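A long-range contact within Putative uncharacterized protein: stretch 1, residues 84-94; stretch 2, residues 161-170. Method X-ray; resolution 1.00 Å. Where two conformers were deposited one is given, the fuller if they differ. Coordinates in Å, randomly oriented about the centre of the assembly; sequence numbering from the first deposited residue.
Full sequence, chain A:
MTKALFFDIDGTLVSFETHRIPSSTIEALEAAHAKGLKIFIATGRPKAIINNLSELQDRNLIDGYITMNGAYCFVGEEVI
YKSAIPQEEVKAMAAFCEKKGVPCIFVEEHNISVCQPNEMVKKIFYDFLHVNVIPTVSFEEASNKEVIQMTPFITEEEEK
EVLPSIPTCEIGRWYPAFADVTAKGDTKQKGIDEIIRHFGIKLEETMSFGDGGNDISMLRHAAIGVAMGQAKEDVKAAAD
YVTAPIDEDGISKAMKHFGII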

# COMPACT_ATOMS: atom_id res chain seq x y z
N ALA A 84 9.52 -12.79 -1.90
CA ALA A 84 9.19 -13.54 -0.69
C ALA A 84 10.24 -13.19 0.36
O ALA A 84 11.41 -12.91 0.07
CB ALA A 84 9.15 -15.01 -0.94
N ILE A 85 9.83 -13.23 1.63
CA ILE A 85 10.67 -12.91 2.75
C ILE A 85 11.58 -14.07 3.10
O ILE A 85 11.11 -15.22 3.15
CB ILE A 85 9.77 -12.51 3.94
CG1 ILE A 85 8.95 -11.26 3.62
CG2 ILE A 85 10.59 -12.30 5.19
CD1 ILE A 85 7.88 -10.97 4.62
N PRO A 86 12.84 -13.84 3.40
CA PRO A 86 13.72 -14.91 3.90
C PRO A 86 13.05 -15.68 5.06
O PRO A 86 12.53 -15.07 5.99
CB PRO A 86 14.95 -14.15 4.38
CG PRO A 86 15.03 -12.98 3.43
CD PRO A 86 13.57 -12.58 3.29
N GLN A 87 13.13 -16.99 4.97
CA GLN A 87 12.37 -17.78 5.95
C GLN A 87 12.86 -17.52 7.37
O GLN A 87 12.06 -17.54 8.31
CB GLN A 87 12.46 -19.25 5.65
CG GLN A 87 11.22 -19.95 6.26
CD GLN A 87 9.97 -19.58 5.53
OE1 GLN A 87 10.02 -19.29 4.32
NE2 GLN A 87 8.83 -19.56 6.18
N GLU A 88 14.14 -17.27 7.58
CA GLU A 88 14.60 -16.99 8.94
C GLU A 88 13.89 -15.79 9.52
O GLU A 88 13.65 -15.71 10.75
CB GLU A 88 16.11 -16.75 8.93
CG GLU A 88 16.99 -17.91 8.88
CD GLU A 88 18.46 -17.70 9.03
OE1 GLU A 88 18.92 -16.57 9.31
OE2 GLU A 88 19.20 -18.69 8.80
N GLU A 89 13.63 -14.80 8.69
CA GLU A 89 13.01 -13.55 9.16
C GLU A 89 11.52 -13.76 9.38
O GLU A 89 10.94 -13.17 10.31
CB GLU A 89 13.36 -12.43 8.19
CG GLU A 89 14.86 -12.21 8.15
CD GLU A 89 15.38 -11.00 7.40
OE1 GLU A 89 14.93 -9.90 7.57
OE2 GLU A 89 16.36 -11.22 6.63
N VAL A 90 10.86 -14.58 8.56
CA VAL A 90 9.48 -14.97 8.85
C VAL A 90 9.37 -15.64 10.22
O VAL A 90 8.54 -15.29 11.06
CB VAL A 90 8.93 -15.92 7.76
CG1 VAL A 90 7.53 -16.42 8.11
CG2 VAL A 90 8.93 -15.25 6.40
N LYS A 91 10.26 -16.60 10.45
CA LYS A 91 10.25 -17.35 11.72
C LYS A 91 10.54 -16.43 12.88
O LYS A 91 9.90 -16.56 13.94
CB LYS A 91 11.25 -18.51 11.68
CG LYS A 91 10.91 -19.62 10.69
CD LYS A 91 11.87 -20.78 10.72
CE LYS A 91 11.61 -21.89 9.75
NZ LYS A 91 10.25 -22.45 9.55
N ALA A 92 11.46 -15.49 12.72
CA ALA A 92 11.80 -14.59 13.82
C ALA A 92 10.67 -13.65 14.15
O ALA A 92 10.38 -13.38 15.33
CB ALA A 92 13.07 -13.82 13.53
N MET A 93 9.97 -13.14 13.13
CA MET A 93 8.80 -12.31 13.38
C MET A 93 7.68 -13.08 14.07
O MET A 93 7.09 -12.58 15.04
CB MET A 93 8.32 -11.72 12.05
CG MET A 93 7.15 -10.76 12.28
SD MET A 93 7.38 -9.34 13.34
CE MET A 93 8.56 -8.39 12.39
N ALA A 94 7.44 -14.30 13.62
CA ALA A 94 6.41 -15.13 14.25
C ALA A 94 6.77 -15.40 15.72
O ALA A 94 5.89 -15.30 16.58
CB ALA A 94 6.25 -16.43 13.50
N GLU A 161 12.65 -3.23 18.81
CA GLU A 161 13.06 -4.41 19.52
C GLU A 161 13.25 -5.62 18.57
O GLU A 161 14.21 -6.42 18.75
CB GLU A 161 12.06 -4.76 20.64
CG GLU A 161 12.67 -5.70 21.69
CD GLU A 161 11.65 -6.12 22.73
OE1 GLU A 161 10.62 -5.39 22.83
OE2 GLU A 161 11.95 -7.17 23.37
N VAL A 162 12.36 -5.80 17.61
CA VAL A 162 12.45 -6.94 16.71
C VAL A 162 13.33 -6.66 15.50
O VAL A 162 13.70 -7.62 14.82
CB VAL A 162 11.06 -7.38 16.24
CG1 VAL A 162 10.49 -6.43 15.22
CG2 VAL A 162 11.08 -8.77 15.58
N LEU A 163 13.63 -5.41 15.24
CA LEU A 163 14.42 -5.10 14.04
C LEU A 163 15.69 -5.91 13.86
O LEU A 163 16.02 -6.33 12.75
CB LEU A 163 14.73 -3.61 14.08
CG LEU A 163 15.55 -2.95 12.99
CD1 LEU A 163 15.00 -3.32 11.64
CD2 LEU A 163 15.55 -1.42 13.09
N PRO A 164 16.51 -6.18 14.88
CA PRO A 164 17.73 -6.95 14.68
C PRO A 164 17.45 -8.35 14.19
O PRO A 164 18.35 -8.93 13.59
CB PRO A 164 18.35 -7.07 16.09
CG PRO A 164 17.86 -5.79 16.67
CD PRO A 164 16.41 -5.73 16.25
N SER A 165 16.23 -8.86 14.43
CA SER A 165 15.97 -10.19 13.86
C SER A 165 15.25 -10.19 12.52
O SER A 165 15.04 -11.27 11.97
CB SER A 165 15.18 -11.03 14.86
OG SER A 165 15.78 -10.90 16.15
N ILE A 166 14.97 -9.04 11.91
CA ILE A 166 14.50 -8.95 10.51
C ILE A 166 15.49 -8.06 9.73
O ILE A 166 15.09 -7.02 9.18
CB ILE A 166 13.01 -8.50 10.37
CG1 ILE A 166 12.69 -7.22 11.10
CG2 ILE A 166 12.11 -9.65 10.87
CD1 ILE A 166 11.39 -6.46 10.68
N PRO A 167 16.77 -8.46 9.66
CA PRO A 167 17.80 -7.56 9.21
C PRO A 167 17.82 -7.17 7.76
O PRO A 167 18.53 -6.20 7.43
CB PRO A 167 19.10 -8.31 9.49
CG PRO A 167 18.68 -9.75 9.36
CD PRO A 167 17.35 -9.75 10.08
N THR A 168 17.06 -7.83 6.93
CA THR A 168 17.07 -7.47 5.51
C THR A 168 15.72 -6.96 5.02
O THR A 168 15.62 -6.52 3.90
CB THR A 168 17.57 -8.61 4.59
OG1 THR A 168 16.64 -9.66 4.55
CG2 THR A 168 18.97 -9.10 4.98
N CYS A 169 14.69 -7.00 5.81
CA CYS A 169 13.35 -6.62 5.38
C CYS A 169 13.16 -5.11 5.39
O CYS A 169 13.76 -4.36 6.15
CB CYS A 169 12.28 -7.25 6.23
SG CYS A 169 12.09 -9.00 6.12
N GLU A 170 12.22 -4.67 4.57
CA GLU A 170 11.67 -3.35 4.61
C GLU A 170 10.48 -3.32 5.54
O GLU A 170 9.73 -4.31 5.65
CB GLU A 170 11.17 -2.96 3.23
CG GLU A 170 12.23 -2.98 2.16
CD GLU A 170 13.49 -2.18 2.38
OE1 GLU A 170 13.44 -1.14 3.05
OE2 GLU A 170 14.56 -2.60 1.85

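A carboxylate that leaves the solvent must find donors to replace water, and a backbone turn is a convenient place to find them. The contact between residues 84-94 and 161-170 is a compact example. The first stretch enters a helix at Gln87, with Pro86 at the N-cap position; the second finishes one helix, passes through a 3-10 segment at 163-165 and then folds into a type I beta turn from Ile166 to Cys169. The helix lies against this irregular chain, which approaches most closely where the CA atoms of Glu89 and Ile166 stand 5.0 Å apart. Together the two sides bury 434 Å².

Glu89 is the centre of the arrangement. Its CA-to-CB bond points toward the second stretch, and its m, t side chain carries the carboxylate to the turn, where both oxygens are used. Thr168 supplies both donors: its backbone N gives a hydrogen to Glu89 OE1 at 3.0 Å, with a nearly straight N-H...O angle of 165°, while its hydroxyl OG1 gives one to Glu89 OE2 at 2.6 Å. With Thr168 in the p rotamer, OG1 lies within reach of Glu89 OE2, so main chain and side chain of one residue grip the carboxylate as a pair. The position of OE1 is less certain than that of OE2, because it sits too close to a neighbouring atom in the model.

Proximity alone does not satisfy an acceptor. Glu89 OE1 also lies 3.1 Å from Pro167 N, but a proline nitrogen within the chain has no hydrogen to share. Glu89 OE1 is also 3.3 Å from Ile166 O, but both are acceptors; Ile166 O takes a weak bond from Cys169 N at 3.4 Å. Beyond its first turn the helix follows the usual pattern: Pro86 O accepts from Val90 N at 3.1 Å, and Glu89 O from Met93 N at 3.0 Å.

Apolar contacts extend the interface beyond this polar centre. Ile85 CG2 rests 3.7 Å from Cys169 SG near the start of the helix. One helical turn beyond Glu89, the CA-to-CB bond of Met93 runs sideways, yet the side chain bends so that its methyl CE reaches Ile166 CD1 at 3.8 Å and Val162 CG1 at 3.9 Å. Ala92 points toward the second stretch and makes close contact: its CB lies 3.7 Å from Ser165 CB and 3.6 Å from Ser165 O. The principle is general: a buried carboxylate is held by specific donors, while apolar contacts farther along the same interface add packing.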